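Local coordinates for hypothetical protein (Pseudomonas aeruginosa, PDB 2H9F) that probably catalyses the isomerisation of methylaconitate, as a member of the PrpF family of isomerases, at residues 10-15 and 21-26; 69-74 and 106-111; 116-121 and 157-162; 120-125 and 133-138. One frame throughout, in Å; residues are numbered along the deposited sequence. Where two conformers were deposited one is given.

The four contacts gather round helix 106-118. Interactions 1 and 2 come in series along the chain; interactions 3 and 4 then start from the same stretch, sharing G120 and L121, and 4 closes first, at 133-138, 3 later, at 157-162. Interaction 1 is the hairpin of strands 7-17 and 20-26. Interaction 2, about 9 Å away between centres, sets strand 71-77, the parallel neighbour of strand 20-26, against residues 106-111. Interaction 3, about 15 Å from interaction 2, uses the helix's last turn, and interaction 4 lies about 11 Å from it. This is consistent with the helix-centred domains of the diaminopimelate epimerase-like fold; the second subunit is reached most by interactions 1 and 3.

Interaction 1: 10-15 and 21-26; sequences IPATYL and KGVFFR. With SO4 (sulfate ion), chain H.
L15 lays its CD1 methyl over one face of the F24 ring, in the tightest part of this antiparallel hairpin. The methyl sits 3.6 Å from the ring centroid of F24, a CH-pi contact displaced toward the ring's rim, and chi2 of L15, at 101°, lies well off a staggered value, consistent with a strained fit. Bare G22, opposite L15, suits a place where the F24 ring swings close to the backbone. T13 and F24, like L15 and G22, form hydrogen-bonded pairs with two backbone bonds each; L15 N reaches G22 O at 3.1 Å. On the other face, Y14 and V23 make the non-hydrogen-bonded pair between them. With its CG anti to the backbone N (chi1 -174°), Y14 carries its ring alongside the strand until OH lies 3.2 Å from K21 CE, against the bent aliphatic chain of K21. Farther along, I10 CG2 meets the edge of the F25 ring at CE2, 3.8 Å away.

The hairpin is looser at P11 and R26, where a water bridges P11 O (2.8 Å) and R26 N (2.9 Å) in place of a direct bond. R26 NH1 makes weak bonds to a sulfate, probably from the crystallisation liquor, and also bonds A119 O, while NE forms a salt bridge with D29. K21 NZ donates to a water shared with Y14 OH and to H58 O and G61 O of the second subunit. Backbone bonds and apolar faces therefore hold the strands together, while the cationic ends turn to partners beyond them, one across the dimer interface.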
loop_
_atom_site.group_PDB
_atom_site.type_symbol
_atom_site.label_atom_id
_atom_site.label_comp_id
_atom_site.label_asym_id
_atom_site.label_seq_id
_atom_site.Cartn_x
_atom_site.Cartn_y
_atom_site.Cartn_z
ATOM N N ILE A 10 4.198 -11.012 18.502
ATOM C CA ILE A 10 5.639 -11.149 18.172
ATOM C C ILE A 10 6.284 -9.791 18.147
ATOM O O ILE A 10 5.841 -8.903 17.386
ATOM C CB ILE A 10 5.889 -11.921 16.829
ATOM C CG1 ILE A 10 5.106 -13.224 16.818
ATOM C CG2 ILE A 10 7.422 -12.251 16.589
ATOM C CD1 ILE A 10 4.991 -13.832 15.462
ATOM N N PRO A 11 7.269 -9.579 19.040
ATOM C CA PRO A 11 7.994 -8.303 19.039
ATOM C C PRO A 11 8.545 -7.995 17.655
ATOM O O PRO A 11 9.181 -8.834 17.050
ATOM C CB PRO A 11 9.129 -8.516 20.048
ATOM C CG PRO A 11 8.727 -9.701 20.848
ATOM C CD PRO A 11 7.793 -10.518 20.035
ATOM N N ALA A 12 8.313 -6.777 17.177
ATOM C CA ALA A 12 8.708 -6.372 15.826
ATOM C C ALA A 12 8.827 -4.862 15.816
ATOM O O ALA A 12 8.247 -4.183 16.649
ATOM C CB ALA A 12 7.654 -6.738 14.754
ATOM N N THR A 13 9.524 -4.400 14.794
ATOM C CA THR A 13 9.700 -2.994 14.485
ATOM C C THR A 13 9.451 -2.818 12.987
ATOM O O THR A 13 9.996 -3.552 12.127
ATOM C CB THR A 13 11.086 -2.527 14.890
ATOM O OG1 THR A 13 11.308 -2.942 16.249
ATOM C CG2 THR A 13 11.206 -0.975 14.786
ATOM N N TYR A 14 8.620 -1.829 12.687
ATOM C CA TYR A 14 8.294 -1.538 11.320
ATOM C C TYR A 14 9.036 -0.273 10.933
ATOM O O TYR A 14 8.830 0.793 11.519
ATOM C CB TYR A 14 6.780 -1.415 11.187
ATOM C CG TYR A 14 6.248 -1.248 9.784
ATOM C CD1 TYR A 14 6.514 -2.166 8.787
ATOM C CD2 TYR A 14 5.480 -0.161 9.455
ATOM C CE1 TYR A 14 5.992 -2.023 7.475
ATOM C CE2 TYR A 14 4.958 -0.006 8.159
ATOM C CZ TYR A 14 5.232 -0.904 7.184
ATOM O OH TYR A 14 4.713 -0.707 5.948
ATOM N N LEU A 15 9.942 -0.417 9.972
ATOM C CA LEU A 15 10.856 0.676 9.605
ATOM C C LEU A 15 10.762 0.953 8.122
ATOM O O LEU A 15 10.584 0.031 7.294
ATOM C CB LEU A 15 12.332 0.290 9.790
ATOM C CG LEU A 15 12.962 0.119 11.158
ATOM C CD1 LEU A 15 13.062 -1.319 11.475
ATOM C CD2 LEU A 15 14.369 0.784 11.176
ATOM N N LYS A 21 9.746 -0.226 2.870
ATOM C CA LYS A 21 9.291 -0.468 4.251
ATOM C C LYS A 21 9.425 -1.964 4.506
ATOM O O LYS A 21 9.156 -2.766 3.635
ATOM C CB LYS A 21 7.847 -0.042 4.461
ATOM C CG LYS A 21 7.663 1.453 4.379
ATOM C CD LYS A 21 6.267 1.919 4.849
ATOM C CE LYS A 21 5.107 1.649 3.843
ATOM N NZ LYS A 21 3.828 2.143 4.361
ATOM N N GLY A 22 9.808 -2.333 5.720
ATOM C CA GLY A 22 9.899 -3.730 6.089
ATOM C C GLY A 22 9.550 -3.930 7.565
ATOM O O GLY A 22 9.595 -2.992 8.366
ATOM N N VAL A 23 9.192 -5.165 7.899
ATOM C CA VAL A 23 8.907 -5.536 9.253
ATOM C C VAL A 23 10.164 -6.233 9.718
ATOM O O VAL A 23 10.581 -7.186 9.077
ATOM C CB VAL A 23 7.719 -6.522 9.398
ATOM C CG1 VAL A 23 7.448 -6.769 10.883
ATOM C CG2 VAL A 23 6.454 -6.016 8.690
ATOM N N PHE A 24 10.764 -5.711 10.800
ATOM C CA PHE A 24 12.029 -6.186 11.319
ATOM C C PHE A 24 11.867 -6.975 12.628
ATOM O O PHE A 24 11.146 -6.578 13.545
ATOM C CB PHE A 24 13.009 -5.024 11.535
ATOM C CG PHE A 24 13.602 -4.463 10.282
ATOM C CD1 PHE A 24 12.821 -3.761 9.365
ATOM C CD2 PHE A 24 14.953 -4.543 10.061
ATOM C CE1 PHE A 24 13.361 -3.230 8.230
ATOM C CE2 PHE A 24 15.505 -3.997 8.935
ATOM C CZ PHE A 24 14.712 -3.347 8.014
ATOM N N PHE A 25 12.569 -8.107 12.681
ATOM C CA PHE A 25 12.575 -8.951 13.851
ATOM C C PHE A 25 13.984 -9.218 14.342
ATOM O O PHE A 25 14.861 -9.465 13.539
ATOM C CB PHE A 25 11.983 -10.319 13.488
ATOM C CG PHE A 25 10.594 -10.253 12.982
ATOM C CD1 PHE A 25 10.344 -10.042 11.643
ATOM C CD2 PHE A 25 9.521 -10.393 13.856
ATOM C CE1 PHE A 25 9.028 -9.957 11.159
ATOM C CE2 PHE A 25 8.206 -10.377 13.376
ATOM C CZ PHE A 25 7.965 -10.174 12.021
ATOM N N ARG A 26 14.172 -9.255 15.658
ATOM C CA ARG A 26 15.338 -9.969 16.216
ATOM C C ARG A 26 15.116 -11.461 16.181
ATOM O O ARG A 26 14.032 -11.934 16.536
ATOM C CB ARG A 26 15.580 -9.595 17.652
ATOM C CG ARG A 26 15.495 -8.112 17.928
ATOM C CD ARG A 26 15.996 -7.764 19.295
ATOM N NE ARG A 26 15.277 -8.458 20.345
ATOM C CZ ARG A 26 15.548 -8.360 21.639
ATOM N NH1 ARG A 26 16.540 -7.587 22.067
ATOM N NH2 ARG A 26 14.846 -9.086 22.508
HETATM S S SO4 H . 15.972 -7.878 25.985
HETATM O O1 SO4 H . 15.673 -6.648 25.246
HETATM O O2 SO4 H . 17.055 -8.618 25.328
HETATM O O3 SO4 H . 16.385 -7.511 27.341
HETATM O O4 SO4 H . 14.776 -8.723 26.055
HETATM O O HOH W 1 11.885 -8.269 17.185
HETATM O O HOH W 2 1.934 0.606 6.354
#

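Interaction 2: 69-74 and 106-111; sequences TSKCVI and GNLSTG
L108 pushes a single methyl, CD1, between K71 and V73, and the apolar contact consists of these three side chains. Its CD1 lies 3.6 Å from K71 CD and 3.7 Å from V73 CG2. K71 and V73, two apart on strand 71-77, both project toward the helix, so that they present neighbouring surfaces to one leucine. In V73, CG1 is anti to the backbone N (chi1 168°), which leaves CG2 beside that nitrogen and against the leucine; the V73 and L108 side chains slide past each other in opposite directions. K71 contributes its methylenes, its chain running extended as far as CE and crossing L108 at a slant. A long aliphatic stem suits this place, since it can pack on leucine and still carry an amine farther on.

The polar bonds all lie to the side of this contact. K71 NZ bends away at chi4 (-80°) to bond Q91 OE1. Within 106-111, N107 O accepts from both T110 N and T110 OG1, the latter at 2.9 Å, and the two donors come from the same face of the carbonyl plane. N107 OD1 takes the backbone N-H of T19.

Strand 71-77 runs between strands 20-26 and 85-92. Its other face, at C72, rests on F45 and I49, so it lies between helices 39-49 and 106-118; the latter, at T110, meets R379 and A381 of strand 369-386.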
loop_
_atom_site.group_PDB
_atom_site.type_symbol
_atom_site.label_atom_id
_atom_site.label_comp_id
_atom_site.label_asym_id
_atom_site.label_seq_id
_atom_site.Cartn_x
_atom_site.Cartn_y
_atom_site.Cartn_z
ATOM N N THR A 69 7.080 -2.888 -0.316
ATOM C CA THR A 69 6.390 -2.927 0.962
ATOM C C THR A 69 5.948 -4.326 1.274
ATOM O O THR A 69 4.949 -4.513 1.950
ATOM C CB THR A 69 5.129 -2.029 0.970
ATOM O OG1 THR A 69 4.241 -2.454 -0.079
ATOM C CG2 THR A 69 5.476 -0.585 0.806
ATOM N N SER A 70 6.672 -5.326 0.786
ATOM C CA SER A 70 6.310 -6.694 1.040
ATOM C C SER A 70 7.553 -7.471 1.471
ATOM O O SER A 70 7.983 -8.427 0.847
ATOM C CB SER A 70 5.593 -7.288 -0.165
ATOM O OG SER A 70 5.260 -8.647 0.082
ATOM N N LYS A 71 8.103 -7.023 2.589
ATOM C CA LYS A 71 9.412 -7.428 3.033
ATOM C C LYS A 71 9.502 -7.666 4.549
ATOM O O LYS A 71 9.033 -6.879 5.331
ATOM C CB LYS A 71 10.438 -6.317 2.652
ATOM C CG LYS A 71 10.537 -5.965 1.182
ATOM C CD LYS A 71 11.620 -4.875 0.957
ATOM C CE LYS A 71 11.599 -4.224 -0.438
ATOM N NZ LYS A 71 12.241 -4.995 -1.475
ATOM N N CYS A 72 10.210 -8.712 4.933
ATOM C CA CYS A 72 10.505 -9.013 6.328
ATOM C C CYS A 72 12.025 -9.183 6.499
ATOM O O CYS A 72 12.708 -9.720 5.604
ATOM C CB CYS A 72 9.815 -10.298 6.730
ATOM S SG CYS A 72 8.026 -10.078 7.031
ATOM N N VAL A 73 12.535 -8.780 7.658
ATOM C CA VAL A 73 13.976 -8.839 7.944
ATOM C C VAL A 73 14.205 -9.443 9.321
ATOM O O VAL A 73 13.493 -9.100 10.270
ATOM C CB VAL A 73 14.586 -7.430 7.890
ATOM C CG1 VAL A 73 16.048 -7.383 8.464
ATOM C CG2 VAL A 73 14.542 -6.883 6.463
ATOM N N ILE A 74 15.147 -10.393 9.389
ATOM C CA ILE A 74 15.694 -10.952 10.647
ATOM C C ILE A 74 17.141 -10.439 10.853
ATOM O O ILE A 74 17.970 -10.525 9.945
ATOM C CB ILE A 74 15.732 -12.504 10.650
ATOM C CG1 ILE A 74 14.331 -13.089 10.370
ATOM C CG2 ILE A 74 16.267 -13.005 12.031
ATOM C CD1 ILE A 74 14.332 -14.605 10.093
ATOM N N GLY A 106 19.307 -3.347 -0.837
ATOM C CA GLY A 106 20.224 -2.319 -0.407
ATOM C C GLY A 106 19.509 -1.213 0.338
ATOM O O GLY A 106 20.108 -0.543 1.197
ATOM N N ASN A 107 18.221 -1.004 0.017
ATOM C CA ASN A 107 17.429 0.038 0.724
ATOM C C ASN A 107 17.175 -0.386 2.160
ATOM O O ASN A 107 17.455 0.425 3.077
ATOM C CB ASN A 107 16.156 0.435 -0.040
ATOM C CG ASN A 107 16.469 1.404 -1.157
ATOM O OD1 ASN A 107 16.564 2.621 -0.940
ATOM N ND2 ASN A 107 16.724 0.875 -2.337
ATOM N N LEU A 108 16.755 -1.661 2.356
ATOM C CA LEU A 108 16.533 -2.156 3.714
ATOM C C LEU A 108 17.821 -2.358 4.517
ATOM O O LEU A 108 17.760 -2.355 5.741
ATOM C CB LEU A 108 15.604 -3.385 3.775
ATOM C CG LEU A 108 14.099 -3.118 3.583
ATOM C CD1 LEU A 108 13.315 -4.323 4.036
ATOM C CD2 LEU A 108 13.518 -1.822 4.237
ATOM N N SER A 109 18.979 -2.464 3.863
ATOM C CA SER A 109 20.293 -2.394 4.577
ATOM C C SER A 109 20.408 -1.203 5.502
ATOM O O SER A 109 20.929 -1.307 6.606
ATOM C CB SER A 109 21.440 -2.311 3.564
ATOM O OG SER A 109 21.372 -3.430 2.707
ATOM N N THR A 110 19.929 -0.058 5.032
ATOM C CA THR A 110 19.943 1.133 5.842
ATOM C C THR A 110 19.182 0.833 7.137
ATOM O O THR A 110 19.683 1.127 8.200
ATOM C CB THR A 110 19.317 2.320 5.106
ATOM O OG1 THR A 110 19.610 2.242 3.696
ATOM C CG2 THR A 110 19.843 3.610 5.664
ATOM N N GLY A 111 18.006 0.186 7.025
ATOM C CA GLY A 111 17.210 -0.178 8.177
ATOM C C GLY A 111 17.893 -1.224 9.044
ATOM O O GLY A 111 17.803 -1.168 10.268
#

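Interaction 3: 116-121 and 157-162; sequences ALHAGL and VQETGD. With CO (cobalt (II) ion), chain B.
V157 overlaps the last turn of helix 106-118 with its CG2 methyl and its CB, reaching two successive side chains. The methyl lies 3.5 Å from L117 CB and also sits over one face of the H118 imidazole, 4.0 Å from the ring centroid and offset toward the rim, a CH-pi contact. H118 was modelled in two conformers, and the overlap described belongs to one of them. With CG1 anti to its backbone N (chi1 172°), V157 brings CG2 round to the leucine, and its CB lies 3.5 Å from H118 CE1. A compact beta-branched residue fits this slot, where leucine gives an apolar wall and imidazole a flat one.

The helix ends here in a Schellman motif: L121 N bonds back to A116 O at 3.0 Å and G120 N to L117 O at 3.2 Å, with G120 at the positive phi (75°) that a glycine adopts easily.

Beyond V157 the chain becomes a loop whose polar groups turn largely to the second subunit. A water donates to E159 OE2; its very short approach to H118 NE2, in the conformer described, is doubtful. The same carboxylate takes the N-H of I383, and its OE1 meets R390 and Q7 of the second subunit. Q158 NE2 closes on T160 O at 2.9 Å. At the loop's far end D162 OD1 binds a cobalt ion at 2.2 Å, together with a water and H4 NE2 of the second subunit.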
loop_
_atom_site.group_PDB
_atom_site.type_symbol
_atom_site.label_atom_id
_atom_site.label_comp_id
_atom_site.label_asym_id
_atom_site.label_seq_id
_atom_site.Cartn_x
_atom_site.Cartn_y
_atom_site.Cartn_z
ATOM N N ALA A 116 19.839 -2.709 14.109
ATOM C CA ALA A 116 20.877 -3.382 14.883
ATOM C C ALA A 116 21.064 -2.688 16.216
ATOM O O ALA A 116 21.264 -3.333 17.230
ATOM C CB ALA A 116 22.207 -3.380 14.127
ATOM N N LEU A 117 21.001 -1.349 16.195
ATOM C CA LEU A 117 21.123 -0.536 17.409
ATOM C C LEU A 117 19.832 -0.476 18.236
ATOM O O LEU A 117 19.899 -0.637 19.470
ATOM C CB LEU A 117 21.620 0.857 17.058
ATOM C CG LEU A 117 23.080 0.918 16.546
ATOM C CD1 LEU A 117 23.346 2.235 15.818
ATOM C CD2 LEU A 117 24.029 0.768 17.701
ATOM N N HIS A 118 18.672 -0.289 17.598
ATOM C CA HIS A 118 17.426 -0.318 18.354
ATOM C C HIS A 118 17.261 -1.680 19.028
ATOM O O HIS A 118 16.768 -1.757 20.128
ATOM C CB HIS A 118 16.222 -0.011 17.466
ATOM C CG HIS A 118 16.316 1.293 16.732
ATOM N ND1 HIS A 118 16.285 2.519 17.362
ATOM C CD2 HIS A 118 16.423 1.549 15.408
ATOM C CE1 HIS A 118 16.353 3.469 16.451
ATOM N NE2 HIS A 118 16.428 2.902 15.257
ATOM N N ALA A 119 17.733 -2.726 18.383
ATOM C CA ALA A 119 17.565 -4.071 18.880
ATOM C C ALA A 119 18.554 -4.516 19.928
ATOM O O ALA A 119 18.423 -5.647 20.447
ATOM C CB ALA A 119 17.591 -5.051 17.724
ATOM N N GLY A 120 19.559 -3.695 20.212
ATOM C CA GLY A 120 20.531 -4.014 21.250
ATOM C C GLY A 120 21.500 -5.068 20.805
ATOM O O GLY A 120 22.040 -5.805 21.639
ATOM N N LEU A 121 21.742 -5.179 19.506
ATOM C CA LEU A 121 22.564 -6.289 19.034
ATOM C C LEU A 121 24.029 -5.908 18.836
ATOM O O LEU A 121 24.856 -6.747 18.514
ATOM C CB LEU A 121 21.983 -6.853 17.737
ATOM C CG LEU A 121 20.603 -7.511 17.795
ATOM C CD1 LEU A 121 20.068 -7.709 16.383
ATOM C CD2 LEU A 121 20.695 -8.821 18.535
ATOM N N VAL A 157 20.056 5.931 18.239
ATOM C CA VAL A 157 20.098 6.273 16.813
ATOM C C VAL A 157 19.528 7.687 16.608
ATOM O O VAL A 157 18.488 7.998 17.158
ATOM C CB VAL A 157 19.351 5.233 15.983
ATOM C CG1 VAL A 157 19.222 5.666 14.549
ATOM C CG2 VAL A 157 20.085 3.868 16.059
ATOM N N GLN A 158 20.247 8.530 15.876
ATOM C CA GLN A 158 19.766 9.844 15.448
ATOM C C GLN A 158 18.977 9.555 14.161
ATOM O O GLN A 158 19.587 9.184 13.129
ATOM C CB GLN A 158 20.932 10.779 15.163
ATOM C CG GLN A 158 20.526 12.144 14.562
ATOM C CD GLN A 158 19.686 12.945 15.490
ATOM O OE1 GLN A 158 20.016 13.072 16.662
ATOM N NE2 GLN A 158 18.567 13.475 14.994
ATOM N N GLU A 159 17.643 9.622 14.246
ATOM C CA GLU A 159 16.802 9.281 13.123
ATOM C C GLU A 159 16.434 10.474 12.302
ATOM O O GLU A 159 16.286 10.386 11.097
ATOM C CB GLU A 159 15.484 8.667 13.598
ATOM C CG GLU A 159 15.601 7.405 14.375
ATOM C CD GLU A 159 14.224 6.801 14.667
ATOM O OE1 GLU A 159 13.482 7.336 15.540
ATOM O OE2 GLU A 159 13.904 5.802 14.002
ATOM N N THR A 160 16.233 11.603 12.972
ATOM C CA THR A 160 15.705 12.773 12.311
ATOM C C THR A 160 16.840 13.646 11.765
ATOM O O THR A 160 17.998 13.539 12.198
ATOM C CB THR A 160 14.889 13.577 13.287
ATOM O OG1 THR A 160 15.687 13.924 14.432
ATOM C CG2 THR A 160 13.632 12.792 13.700
ATOM N N GLY A 161 16.501 14.482 10.791
ATOM C CA GLY A 161 17.497 15.303 10.133
ATOM C C GLY A 161 17.026 15.864 8.814
ATOM O O GLY A 161 15.841 15.812 8.501
ATOM N N ASP A 162 17.972 16.446 8.070
ATOM C CA ASP A 162 17.681 17.271 6.883
ATOM C C ASP A 162 18.220 16.687 5.573
ATOM O O ASP A 162 18.197 17.328 4.554
ATOM C CB ASP A 162 18.203 18.685 7.117
ATOM C CG ASP A 162 17.284 19.485 7.991
ATOM O OD1 ASP A 162 16.090 19.121 8.127
ATOM O OD2 ASP A 162 17.742 20.479 8.544
HETATM CO CO CO B . 14.884 19.433 9.888
HETATM O O HOH W 3 15.815 4.105 13.171
HETATM O O HOH W 4 13.953 17.647 9.399
#

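Interaction 4: 120-125 and 133-138; sequences GLVDPA and CEVRIW
V122 and V135 bring their CA atoms no nearer than 7.5 Å, so the irregular backbone of 120-125 runs past strand 131-139 without pairing with it, and only side chains meet. V122 points at the strand and divides its two methyls: CG1 goes to C133 SG, 4.3 Å away, and CG2 to V135 CG1 at 4.4 Å. Because CG1 is anti to the backbone N (chi1 178°), the fork is turned so that each branch finds its own partner. C133 and V135 alternate with E134, hence their side chains share a face of the strand. These distances are at the generous end of van der Waals contact, a light touch between small apolar groups. Valine and cysteine suit it, being compact and able to lie close beneath a helix. A116 and L117 of helix 106-118 join the cluster, L117 touching both V122 and C133.

On the outward side the loop is polar. D123 OD1 accepts the backbone N-H of A125 at 3.0 Å, from above the carboxylate plane, an Asx turn that leads into the short 3-10 segment at P124 and A125. The strand's outward residues also find charged partners, E134 in R126 and R136 in D84.

The whole is a helix-to-strand connection, with the loop folding back so that its valine packs between the helix end and the strand, consistent with the helix-centred domain expected for the PrpF family.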
loop_
_atom_site.group_PDB
_atom_site.type_symbol
_atom_site.label_atom_id
_atom_site.label_comp_id
_atom_site.label_asym_id
_atom_site.label_seq_id
_atom_site.Cartn_x
_atom_site.Cartn_y
_atom_site.Cartn_z
ATOM N N GLY A 120 19.559 -3.695 20.212
ATOM C CA GLY A 120 20.531 -4.014 21.250
ATOM C C GLY A 120 21.500 -5.068 20.805
ATOM O O GLY A 120 22.040 -5.805 21.639
ATOM N N LEU A 121 21.742 -5.179 19.506
ATOM C CA LEU A 121 22.564 -6.289 19.034
ATOM C C LEU A 121 24.029 -5.908 18.836
ATOM O O LEU A 121 24.856 -6.747 18.514
ATOM C CB LEU A 121 21.983 -6.853 17.737
ATOM C CG LEU A 121 20.603 -7.511 17.795
ATOM C CD1 LEU A 121 20.068 -7.709 16.383
ATOM C CD2 LEU A 121 20.695 -8.821 18.535
ATOM N N VAL A 122 24.353 -4.637 19.028
ATOM C CA VAL A 122 25.737 -4.169 18.847
ATOM C C VAL A 122 26.467 -4.036 20.181
ATOM O O VAL A 122 25.934 -3.508 21.142
ATOM C CB VAL A 122 25.764 -2.836 18.079
ATOM C CG1 VAL A 122 27.194 -2.324 17.927
ATOM C CG2 VAL A 122 25.102 -3.026 16.718
ATOM N N ASP A 123 27.692 -4.544 20.232
ATOM C CA ASP A 123 28.546 -4.405 21.410
ATOM C C ASP A 123 28.532 -2.927 21.825
ATOM O O ASP A 123 28.823 -2.038 21.030
ATOM C CB ASP A 123 29.962 -4.861 21.046
ATOM C CG ASP A 123 30.966 -4.769 22.208
ATOM O OD1 ASP A 123 30.637 -4.280 23.327
ATOM O OD2 ASP A 123 32.110 -5.225 21.958
ATOM N N PRO A 124 28.163 -2.646 23.072
ATOM C CA PRO A 124 28.126 -1.240 23.493
ATOM C C PRO A 124 29.484 -0.546 23.504
ATOM O O PRO A 124 29.534 0.692 23.457
ATOM C CB PRO A 124 27.538 -1.309 24.892
ATOM C CG PRO A 124 27.808 -2.673 25.348
ATOM C CD PRO A 124 27.742 -3.558 24.145
ATOM N N ALA A 125 30.582 -1.308 23.521
ATOM C CA ALA A 125 31.918 -0.687 23.314
ATOM C C ALA A 125 32.026 0.055 21.975
ATOM O O ALA A 125 32.915 0.900 21.798
ATOM C CB ALA A 125 33.060 -1.724 23.448
ATOM N N CYS A 133 28.179 5.317 14.896
ATOM C CA CYS A 133 28.429 3.917 15.143
ATOM C C CYS A 133 28.660 3.178 13.833
ATOM O O CYS A 133 27.828 3.173 12.937
ATOM C CB CYS A 133 27.260 3.330 15.926
ATOM S SG CYS A 133 27.588 1.616 16.294
ATOM N N GLU A 134 29.805 2.541 13.714
ATOM C CA GLU A 134 30.092 1.728 12.562
ATOM C C GLU A 134 29.464 0.364 12.746
ATOM O O GLU A 134 30.020 -0.515 13.422
ATOM C CB GLU A 134 31.605 1.617 12.424
ATOM C CG GLU A 134 32.114 0.865 11.216
ATOM C CD GLU A 134 33.642 0.699 11.238
ATOM O OE1 GLU A 134 34.115 -0.245 11.898
ATOM O OE2 GLU A 134 34.334 1.534 10.605
ATOM N N VAL A 135 28.299 0.167 12.141
ATOM C CA VAL A 135 27.630 -1.110 12.267
ATOM C C VAL A 135 28.136 -2.030 11.158
ATOM O O VAL A 135 27.973 -1.734 9.994
ATOM C CB VAL A 135 26.097 -0.981 12.202
ATOM C CG1 VAL A 135 25.466 -2.342 12.395
ATOM C CG2 VAL A 135 25.585 0.008 13.234
ATOM N N ARG A 136 28.754 -3.142 11.525
ATOM C CA ARG A 136 29.302 -4.076 10.548
ATOM C C ARG A 136 28.299 -5.206 10.264
ATOM O O ARG A 136 28.093 -6.090 11.109
ATOM C CB ARG A 136 30.602 -4.654 11.084
ATOM C CG ARG A 136 31.655 -3.575 11.444
ATOM C CD ARG A 136 32.803 -4.173 12.279
ATOM N NE ARG A 136 32.323 -4.643 13.579
ATOM C CZ ARG A 136 32.997 -5.426 14.412
ATOM N NH1 ARG A 136 34.220 -5.843 14.128
ATOM N NH2 ARG A 136 32.446 -5.790 15.555
ATOM N N ILE A 137 27.700 -5.184 9.062
ATOM C CA ILE A 137 26.578 -6.066 8.701
ATOM C C ILE A 137 27.064 -7.187 7.816
ATOM O O ILE A 137 27.735 -6.943 6.815
ATOM C CB ILE A 137 25.478 -5.308 7.960
ATOM C CG1 ILE A 137 24.987 -4.133 8.813
ATOM C CG2 ILE A 137 24.318 -6.271 7.591
ATOM C CD1 ILE A 137 24.200 -3.038 8.048
ATOM N N TRP A 138 26.787 -8.425 8.213
ATOM C CA TRP A 138 27.007 -9.567 7.338
ATOM C C TRP A 138 25.698 -9.825 6.624
ATOM O O TRP A 138 24.745 -10.226 7.250
ATOM C CB TRP A 138 27.374 -10.767 8.149
ATOM C CG TRP A 138 27.628 -11.977 7.355
ATOM C CD1 TRP A 138 26.927 -13.144 7.403
ATOM C CD2 TRP A 138 28.687 -12.181 6.416
ATOM N NE1 TRP A 138 27.475 -14.057 6.547
ATOM C CE2 TRP A 138 28.564 -13.495 5.932
ATOM C CE3 TRP A 138 29.728 -11.383 5.946
ATOM C CZ2 TRP A 138 29.446 -14.037 4.985
ATOM C CZ3 TRP A 138 30.600 -11.918 5.004
ATOM C CH2 TRP A 138 30.454 -13.237 4.538
#